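ABC transporter ATP-binding protein (Sulfolobus tokodaii, PDB 2PJZ) probably binds and hydrolyses ATP as the nucleotide-binding subunit of an ABC transporter, putatively one that carries cobalt. Local coordinates at residues Asn224-Val229 and Lys236-Lys241; Arg203-Ile208 and Leu228-Met233; Glu215-Glu220 and Gly245-Ala250. All coordinates share one frame; numbering follows the deposited sequence.

Contact 1 (Asn224-Val229 and Lys236-Lys241)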
loop_
_atom_site.group_PDB
_atom_site.type_symbol
_atom_site.label_atom_id
_atom_site.label_comp_id
_atom_site.label_asym_id
_atom_site.label_seq_id
_atom_site.Cartn_x
_atom_site.Cartn_y
_atom_site.Cartn_z
ATOM N N ASN A 224 1.724 -7.135 -29.037
ATOM C CA ASN A 224 1.981 -8.584 -28.968
ATOM C C ASN A 224 2.901 -9.090 -27.857
ATOM O O ASN A 224 2.572 -10.072 -27.185
ATOM C CB ASN A 224 2.443 -9.130 -30.330
ATOM C CG ASN A 224 1.276 -9.599 -31.192
ATOM O OD1 ASN A 224 0.314 -8.859 -31.419
ATOM N ND2 ASN A 224 1.355 -10.837 -31.673
ATOM N N ASP A 225 4.046 -8.445 -27.667
ATOM C CA ASP A 225 4.994 -8.925 -26.663
ATOM C C ASP A 225 4.920 -8.111 -25.365
ATOM O O ASP A 225 5.911 -7.978 -24.644
ATOM C CB ASP A 225 6.423 -8.913 -27.227
ATOM C CG ASP A 225 7.404 -9.724 -26.376
ATOM O OD1 ASP A 225 8.526 -9.226 -26.128
ATOM O OD2 ASP A 225 7.054 -10.851 -25.954
ATOM N N ALA A 226 3.740 -7.579 -25.067
ATOM C CA ALA A 226 3.568 -6.673 -23.915
ATOM C C ALA A 226 3.850 -7.356 -22.569
ATOM O O ALA A 226 3.495 -8.510 -22.377
ATOM C CB ALA A 226 2.175 -6.068 -23.938
ATOM N N LEU A 227 4.506 -6.657 -21.646
ATOM C CA LEU A 227 4.691 -7.181 -20.294
ATOM C C LEU A 227 3.344 -7.255 -19.569
ATOM O O LEU A 227 3.094 -8.165 -18.759
ATOM C CB LEU A 227 5.650 -6.302 -19.504
ATOM C CG LEU A 227 7.128 -6.239 -19.887
ATOM C CD1 LEU A 227 7.671 -4.888 -19.445
ATOM C CD2 LEU A 227 7.929 -7.381 -19.227
ATOM N N LEU A 228 2.478 -6.286 -19.856
ATOM C CA LEU A 228 1.127 -6.282 -19.287
ATOM C C LEU A 228 0.209 -5.452 -20.159
ATOM O O LEU A 228 0.589 -4.367 -20.584
ATOM C CB LEU A 228 1.160 -5.699 -17.863
ATOM C CG LEU A 228 -0.170 -5.585 -17.096
ATOM C CD1 LEU A 228 -0.736 -6.972 -16.821
ATOM C CD2 LEU A 228 0.057 -4.830 -15.780
ATOM N N VAL A 229 -0.990 -5.964 -20.421
ATOM C CA VAL A 229 -2.011 -5.194 -21.129
ATOM C C VAL A 229 -3.127 -4.765 -20.166
ATOM O O VAL A 229 -3.761 -5.603 -19.543
ATOM C CB VAL A 229 -2.617 -5.962 -22.326
ATOM C CG1 VAL A 229 -3.643 -5.083 -23.066
ATOM C CG2 VAL A 229 -1.480 -6.419 -23.314
ATOM N N LYS A 236 -7.338 -0.498 -24.695
ATOM C CA LYS A 236 -6.278 -1.302 -24.141
ATOM C C LYS A 236 -5.050 -0.439 -24.129
ATOM O O LYS A 236 -4.837 0.358 -25.039
ATOM C CB LYS A 236 -6.058 -2.577 -24.959
ATOM C CG LYS A 236 -7.261 -3.523 -24.971
ATOM C CD LYS A 236 -6.830 -4.951 -25.168
ATOM C CE LYS A 236 -8.015 -5.896 -25.193
ATOM N NZ LYS A 236 -8.415 -6.328 -23.838
ATOM N N VAL A 237 -4.272 -0.565 -23.065
ATOM C CA VAL A 237 -3.032 0.168 -22.910
ATOM C C VAL A 237 -1.955 -0.857 -22.615
ATOM O O VAL A 237 -2.056 -1.621 -21.653
ATOM C CB VAL A 237 -3.111 1.209 -21.754
ATOM C CG1 VAL A 237 -1.764 1.781 -21.464
ATOM C CG2 VAL A 237 -4.078 2.336 -22.096
ATOM N N SER A 238 -0.931 -0.899 -23.459
ATOM C CA SER A 238 0.116 -1.896 -23.303
ATOM C C SER A 238 1.354 -1.329 -22.663
ATOM O O SER A 238 1.832 -0.245 -23.034
ATOM C CB SER A 238 0.475 -2.534 -24.647
ATOM O OG SER A 238 -0.605 -3.310 -25.118
ATOM N N ILE A 239 1.884 -2.094 -21.706
ATOM C CA ILE A 239 3.186 -1.829 -21.118
ATOM C C ILE A 239 4.172 -2.767 -21.830
ATOM O O ILE A 239 4.061 -4.009 -21.739
ATOM C CB ILE A 239 3.155 -2.027 -19.571
ATOM C CG1 ILE A 239 2.146 -1.044 -18.941
ATOM C CG2 ILE A 239 4.500 -1.814 -18.979
ATOM C CD1 ILE A 239 1.824 -1.302 -17.465
ATOM N N VAL A 240 5.104 -2.151 -22.564
ATOM C CA VAL A 240 6.044 -2.862 -23.444
ATOM C C VAL A 240 7.519 -2.627 -23.047
ATOM O O VAL A 240 7.907 -1.536 -22.620
ATOM C CB VAL A 240 5.805 -2.477 -24.930
ATOM C CG1 VAL A 240 4.371 -2.825 -25.361
ATOM C CG2 VAL A 240 6.063 -0.991 -25.147
ATOM N N LYS A 241 8.340 -3.664 -23.182
ATOM C CA LYS A 241 9.755 -3.573 -22.858
ATOM C C LYS A 241 10.486 -2.807 -23.967
ATOM O O LYS A 241 10.250 -3.040 -25.146
ATOM C CB LYS A 241 10.345 -4.976 -22.690
ATOM C CG LYS A 241 11.626 -4.975 -21.910
ATOM C CD LYS A 241 11.975 -6.359 -21.341
ATOM C CE LYS A 241 13.054 -6.210 -20.296
ATOM N NZ LYS A 241 12.472 -5.692 -19.020
HETATM O O HOH W 1 7.263 -5.920 -24.427
#
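A classic beta bulge lies at the end of the hairpin of strands 228-232 and 235-241 away from its turn: Leu227 and Leu228 both face Ile239 across the antiparallel pair. Both amides turn to one acceptor, Ile239 O. Leu227 N is the nearer, at 2.7 Å from Ile239 O, but its N-H is bent to 129° and the bond is weak; Leu228 N is also weakly bonded, straighter but long at 3.4 Å from the same Ile239 O. The return bond is the firm one, with Ile239 N 2.8 Å from Leu228 O and nearly straight, at 172° at the hydrogen. One water accepts from Lys241 N and donates to Asp225 O, joining the chains beyond the bulge.

Side chains pack on both faces of the hairpin. On one, Leu228 CD2 lies 4.3 Å from Ile239 CD1. On the other, Val229 stands beside its non-hydrogen-bonded partner Ser238. Val229 CG1 is anti to the backbone N (chi1 -178°) and meets the Lys236 chain, which it crosses obliquely, 3.8 Å from Lys236 CD; Val229 CG2 rests on Ser238 OG. That hydroxyl has its polar partners in Gly221 O and Arg223 N. Ala226 CB touches both Ser238 CB and Val240 CG1. Leu227 CD1 reaches the backbone N of Lys241, 4.0 Å away. The lysine ends leave the contact, Lys236 NZ for Asp231 and Lys241 NZ for a salt bridge with Glu212.

Strand 216-220 flanks 235-241 on its other edge, and Ile208 of strand 203-209 and Phe198 of strand 195-200 pack against the Leu228-Ile239 face.

Contact 2 (Arg203-Ile208 and Leu228-Met233)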
loop_
_atom_site.group_PDB
_atom_site.type_symbol
_atom_site.label_atom_id
_atom_site.label_comp_id
_atom_site.label_asym_id
_atom_site.label_seq_id
_atom_site.Cartn_x
_atom_site.Cartn_y
_atom_site.Cartn_z
ATOM N N ARG A 203 -10.581 -2.414 -12.034
ATOM C CA ARG A 203 -9.997 -3.761 -11.851
ATOM C C ARG A 203 -8.602 -3.709 -11.206
ATOM O O ARG A 203 -7.916 -2.702 -11.299
ATOM C CB ARG A 203 -9.812 -4.444 -13.218
ATOM C CG ARG A 203 -11.083 -4.835 -13.988
ATOM C CD ARG A 203 -10.843 -4.753 -15.518
ATOM N NE ARG A 203 -12.107 -4.618 -16.248
ATOM C CZ ARG A 203 -12.812 -5.638 -16.741
ATOM N NH1 ARG A 203 -12.378 -6.889 -16.608
ATOM N NH2 ARG A 203 -13.962 -5.405 -17.372
ATOM N N LEU A 204 -8.177 -4.793 -10.572
ATOM C CA LEU A 204 -6.789 -4.922 -10.142
ATOM C C LEU A 204 -6.029 -5.682 -11.225
ATOM O O LEU A 204 -6.286 -6.879 -11.425
ATOM C CB LEU A 204 -6.715 -5.693 -8.847
ATOM C CG LEU A 204 -5.633 -5.506 -7.803
ATOM C CD1 LEU A 204 -5.250 -4.039 -7.504
ATOM C CD2 LEU A 204 -6.149 -6.168 -6.499
ATOM N N GLN A 205 -5.086 -5.023 -11.901
ATOM C CA GLN A 205 -4.451 -5.639 -13.082
ATOM C C GLN A 205 -2.942 -5.837 -12.941
ATOM O O GLN A 205 -2.231 -4.945 -12.496
ATOM C CB GLN A 205 -4.822 -4.857 -14.347
ATOM C CG GLN A 205 -6.291 -4.401 -14.381
ATOM C CD GLN A 205 -6.722 -3.880 -15.742
ATOM O OE1 GLN A 205 -6.278 -4.392 -16.774
ATOM N NE2 GLN A 205 -7.565 -2.854 -15.758
ATOM N N GLY A 206 -2.465 -7.030 -13.293
ATOM C CA GLY A 206 -1.072 -7.384 -13.058
ATOM C C GLY A 206 -1.002 -8.879 -12.811
ATOM O O GLY A 206 -1.968 -9.573 -13.091
ATOM N N PRO A 207 0.116 -9.373 -12.267
ATOM C CA PRO A 207 1.253 -8.621 -11.760
ATOM C C PRO A 207 2.252 -8.200 -12.868
ATOM O O PRO A 207 2.207 -8.740 -13.963
ATOM C CB PRO A 207 1.911 -9.611 -10.798
ATOM C CG PRO A 207 1.647 -10.937 -11.428
ATOM C CD PRO A 207 0.283 -10.826 -12.060
ATOM N N ILE A 208 3.098 -7.230 -12.569
ATOM C CA ILE A 208 4.249 -6.915 -13.436
ATOM C C ILE A 208 5.457 -6.651 -12.560
ATOM O O ILE A 208 5.340 -6.077 -11.469
ATOM C CB ILE A 208 3.949 -5.739 -14.419
ATOM C CG1 ILE A 208 5.158 -5.471 -15.343
ATOM C CG2 ILE A 208 3.571 -4.449 -13.676
ATOM C CD1 ILE A 208 4.855 -4.427 -16.423
ATOM N N LEU A 228 2.478 -6.286 -19.856
ATOM C CA LEU A 228 1.127 -6.282 -19.287
ATOM C C LEU A 228 0.209 -5.452 -20.159
ATOM O O LEU A 228 0.589 -4.367 -20.584
ATOM C CB LEU A 228 1.160 -5.699 -17.863
ATOM C CG LEU A 228 -0.170 -5.585 -17.096
ATOM C CD1 LEU A 228 -0.736 -6.972 -16.821
ATOM C CD2 LEU A 228 0.057 -4.830 -15.780
ATOM N N VAL A 229 -0.990 -5.964 -20.421
ATOM C CA VAL A 229 -2.011 -5.194 -21.129
ATOM C C VAL A 229 -3.127 -4.765 -20.166
ATOM O O VAL A 229 -3.761 -5.603 -19.543
ATOM C CB VAL A 229 -2.617 -5.962 -22.326
ATOM C CG1 VAL A 229 -3.643 -5.083 -23.066
ATOM C CG2 VAL A 229 -1.480 -6.419 -23.314
ATOM N N LEU A 230 -3.333 -3.459 -20.046
ATOM C CA LEU A 230 -4.393 -2.909 -19.191
ATOM C C LEU A 230 -5.659 -2.637 -19.979
ATOM O O LEU A 230 -5.607 -1.988 -21.010
ATOM C CB LEU A 230 -3.943 -1.589 -18.565
ATOM C CG LEU A 230 -2.679 -1.578 -17.709
ATOM C CD1 LEU A 230 -2.341 -0.158 -17.366
ATOM C CD2 LEU A 230 -2.888 -2.433 -16.448
ATOM N N ASP A 231 -6.791 -3.118 -19.473
ATOM C CA ASP A 231 -8.124 -2.761 -19.988
ATOM C C ASP A 231 -8.693 -1.527 -19.261
ATOM O O ASP A 231 -8.820 -1.551 -18.030
ATOM C CB ASP A 231 -9.044 -3.971 -19.818
ATOM C CG ASP A 231 -8.447 -5.245 -20.401
ATOM O OD1 ASP A 231 -8.002 -5.222 -21.571
ATOM O OD2 ASP A 231 -8.408 -6.280 -19.715
ATOM N N ILE A 232 -8.994 -0.452 -20.007
ATOM C CA ILE A 232 -9.416 0.863 -19.456
ATOM C C ILE A 232 -10.523 1.574 -20.282
ATOM O O ILE A 232 -10.339 1.800 -21.484
ATOM C CB ILE A 232 -8.227 1.826 -19.346
ATOM C CG1 ILE A 232 -7.120 1.227 -18.472
ATOM C CG2 ILE A 232 -8.675 3.183 -18.797
ATOM C CD1 ILE A 232 -5.847 1.999 -18.494
ATOM N N MET A 233 -11.609 1.999 -19.609
ATOM C CA MET A 233 -12.946 2.276 -20.227
ATOM C C MET A 233 -13.274 1.173 -21.238
ATOM O O MET A 233 -13.792 0.126 -20.852
ATOM C CB MET A 233 -13.192 3.753 -20.694
ATOM C CG MET A 233 -12.011 4.702 -20.402
ATOM S SD MET A 233 -12.162 6.411 -19.644
HETATM O O HOH W 2 -11.852 -1.938 -17.591
HETATM O O HOH W 3 -4.849 -7.070 -17.102
#
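Two hydrogen bonds tie the carboxamide of Gln205 to the backbone of Asp231, so a side chain of one strand takes up both the N-H and the C=O of a residue in the other. Gln205 CG is beside the backbone N (chi1 -40°), and the chain, extended beyond it, carries the amide across. Asp231 N gives its hydrogen to Gln205 OE1 at 3.0 Å, in the carbonyl plane and on a lone pair. Gln205 NE2 donates to Asp231 O at 2.9 Å, and this acceptor lies within 3° of the amide plane. The two bonds fix the rotation of the amide group; NE2 also bonds to Val200 O. An alanine in place of Gln205 would probably leave the N-H and C=O of Asp231 without these two bonds and Val200 O without this amide donor.

Water adds to the polar set: one molecule donates to both Gln205 OE1 and Val229 O, while another makes only weak bonds to Arg203 NE and Asp231 O. Asp231 OD1 has its partner outside the two strands, in Lys236.

The apolar contacts centre on Leu228. Its CD1 reaches Gly206 CA at 3.8 Å, and its CD2 lies 4.1 Å from Ile208 CG2. Leu230 CD2 packs on Gln205 CB at 3.7 Å. Gly206 precedes a cis peptide to Pro207, and its backbone angles would jam a CB against the carbonyl O of Gln205.

The strands run antiparallel at 172° with axes 7.4 Å apart and belong to different sheets: 203-209 is an outermost strand of the mixed sheet beside 195-200, whose Phe198 touches Leu228 and Leu230, and 228-232 borders 235-241.

Contact 3 (Glu215-Glu220 and Gly245-Ala250)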
loop_
_atom_site.group_PDB
_atom_site.type_symbol
_atom_site.label_atom_id
_atom_site.label_comp_id
_atom_site.label_asym_id
_atom_site.label_seq_id
_atom_site.Cartn_x
_atom_site.Cartn_y
_atom_site.Cartn_z
ATOM N N GLU A 215 11.650 0.324 -16.728
ATOM C CA GLU A 215 12.370 0.453 -17.997
ATOM C C GLU A 215 11.445 0.205 -19.172
ATOM O O GLU A 215 11.896 0.016 -20.303
ATOM C CB GLU A 215 13.608 -0.484 -18.032
ATOM C CG GLU A 215 14.691 -0.113 -16.997
ATOM C CD GLU A 215 15.195 1.338 -17.120
ATOM O OE1 GLU A 215 15.139 1.930 -18.238
ATOM O OE2 GLU A 215 15.658 1.893 -16.095
ATOM N N SER A 216 10.139 0.231 -18.919
ATOM C CA SER A 216 9.152 -0.027 -19.955
ATOM C C SER A 216 8.636 1.250 -20.611
ATOM O O SER A 216 8.891 2.361 -20.126
ATOM C CB SER A 216 7.939 -0.730 -19.347
ATOM O OG SER A 216 7.388 0.124 -18.352
ATOM N N SER A 217 7.853 1.067 -21.668
ATOM C CA SER A 217 7.144 2.172 -22.301
ATOM C C SER A 217 5.665 1.880 -22.237
ATOM O O SER A 217 5.264 0.734 -22.170
ATOM C CB SER A 217 7.570 2.336 -23.770
ATOM O OG SER A 217 8.942 2.675 -23.858
ATOM N N ILE A 218 4.845 2.917 -22.263
ATOM C CA ILE A 218 3.411 2.701 -22.218
ATOM C C ILE A 218 2.747 3.219 -23.492
ATOM O O ILE A 218 2.996 4.359 -23.900
ATOM C CB ILE A 218 2.808 3.296 -20.915
ATOM C CG1 ILE A 218 1.402 2.766 -20.671
ATOM C CG2 ILE A 218 2.890 4.828 -20.899
ATOM C CD1 ILE A 218 1.032 2.705 -19.205
ATOM N N VAL A 219 1.943 2.376 -24.136
ATOM C CA VAL A 219 1.302 2.742 -25.406
ATOM C C VAL A 219 -0.166 2.350 -25.491
ATOM O O VAL A 219 -0.585 1.357 -24.907
ATOM C CB VAL A 219 2.061 2.136 -26.633
ATOM C CG1 VAL A 219 3.537 2.489 -26.578
ATOM C CG2 VAL A 219 1.874 0.629 -26.714
ATOM N N GLU A 220 -0.945 3.126 -26.249
ATOM C CA GLU A 220 -2.318 2.770 -26.583
ATOM C C GLU A 220 -2.325 1.514 -27.430
ATOM O O GLU A 220 -1.406 1.300 -28.222
ATOM C CB GLU A 220 -2.986 3.916 -27.348
ATOM C CG GLU A 220 -4.499 3.889 -27.320
ATOM C CD GLU A 220 -5.121 5.021 -28.126
ATOM O OE1 GLU A 220 -4.404 5.989 -28.480
ATOM O OE2 GLU A 220 -6.337 4.947 -28.406
ATOM N N GLY A 245 7.252 3.661 -27.285
ATOM C CA GLY A 245 6.471 4.827 -26.826
ATOM C C GLY A 245 7.111 5.616 -25.700
ATOM O O GLY A 245 8.331 5.604 -25.544
ATOM N N MET A 246 6.295 6.306 -24.902
ATOM C CA MET A 246 6.853 7.116 -23.823
ATOM C C MET A 246 7.236 6.239 -22.633
ATOM O O MET A 246 6.557 5.273 -22.336
ATOM C CB MET A 246 5.894 8.229 -23.372
ATOM C CG MET A 246 6.583 9.261 -22.479
ATOM S SD MET A 246 5.518 10.372 -21.525
ATOM C CE MET A 246 6.395 10.147 -20.002
ATOM N N LYS A 247 8.328 6.610 -21.976
ATOM C CA LYS A 247 8.879 5.871 -20.858
ATOM C C LYS A 247 7.948 5.941 -19.644
ATOM O O LYS A 247 7.527 7.019 -19.225
ATOM C CB LYS A 247 10.254 6.440 -20.476
ATOM C CG LYS A 247 11.317 6.354 -21.582
ATOM C CD LYS A 247 11.745 4.908 -21.811
ATOM C CE LYS A 247 12.769 4.813 -22.943
ATOM N NZ LYS A 247 13.032 3.392 -23.318
ATOM N N PHE A 248 7.635 4.778 -19.081
ATOM C CA PHE A 248 6.820 4.740 -17.876
ATOM C C PHE A 248 7.506 5.533 -16.783
ATOM O O PHE A 248 6.844 6.246 -16.013
ATOM C CB PHE A 248 6.595 3.292 -17.417
ATOM C CG PHE A 248 5.745 3.205 -16.195
ATOM C CD1 PHE A 248 4.370 3.091 -16.310
ATOM C CD2 PHE A 248 6.315 3.302 -14.945
ATOM C CE1 PHE A 248 3.569 3.050 -15.174
ATOM C CE2 PHE A 248 5.525 3.259 -13.807
ATOM C CZ PHE A 248 4.152 3.126 -13.943
ATOM N N GLY A 249 8.837 5.425 -16.732
ATOM C CA GLY A 249 9.660 6.191 -15.800
ATOM C C GLY A 249 9.539 7.706 -15.867
ATOM O O GLY A 249 9.945 8.407 -14.943
ATOM N N ALA A 250 9.012 8.229 -16.968
ATOM C CA ALA A 250 8.907 9.667 -17.099
ATOM C C ALA A 250 7.468 10.129 -16.903
ATOM O O ALA A 250 7.181 11.330 -16.964
ATOM C CB ALA A 250 9.467 10.130 -18.464
HETATM O O HOH W 4 10.607 3.689 -18.161
#
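Ser216 O and Phe248 N meet in a straight hydrogen bond of 2.9 Å. The second direct bond runs from Ile218 N to Met246 O, also 2.9 Å. Between them Ser217 lies against Lys247 as a non-hydrogen-bonded antiparallel pair, and two CA-H...O contacts fill in: Ser217 CA to Met246 O at 3.2 Å, and Lys247 CA to Ser216 O.

The side chains add to this at either end. Phe248 CB comes 3.4 Å from Ser216 OG. With Phe248 CG anti to the backbone N (chi1 -179°), the ring has its edge, at CD1, against Ile218 CD1, 4.4 Å away. At the other end Val219 CG1 lies 3.8 Å from Gly245 CA, where a CB on the glycine would clash with that methyl.

Strand 246-247 is short and weakly bonded, the outermost strand of an antiparallel sheet in which 216-220 is the inner neighbour. Past it the chain turns, with Ala250 N bonded to Lys247 O, and a water that donates to Ser216 O accepts from Gly249 N.

Further out, Ser217 OG bonds to Gly242 O and Lys247 NZ pairs with Asp243, both in the connection from strand 235-241. Leu185 touches Phe248, and Leu251 packs against Ile218 and Met246.

Contacts 1 and 3 lie within one antiparallel sheet, ordered 228-232, 235-241, 216-220, 246-247, and contact 2 joins its outermost strand 228-232 to the mixed sheet of the P-loop-type fold. Contacts 1 and 2 share Leu228 and Val229, have centres about 10 Å apart, and meet through the salt bridge between Lys236 NZ and Asp231 OD1, 2.6 Å long. Contacts 1 and 3 are also about 10 Å apart between centres, with Ser238 N probably hydrogen-bonded to Val219 O. Contacts 2 and 3 do not touch; their nearest atoms are about 5 Å apart. All three are structural packing, and none includes the probable P-loop residues Gly37, Gly42, Lys43 and Thr44.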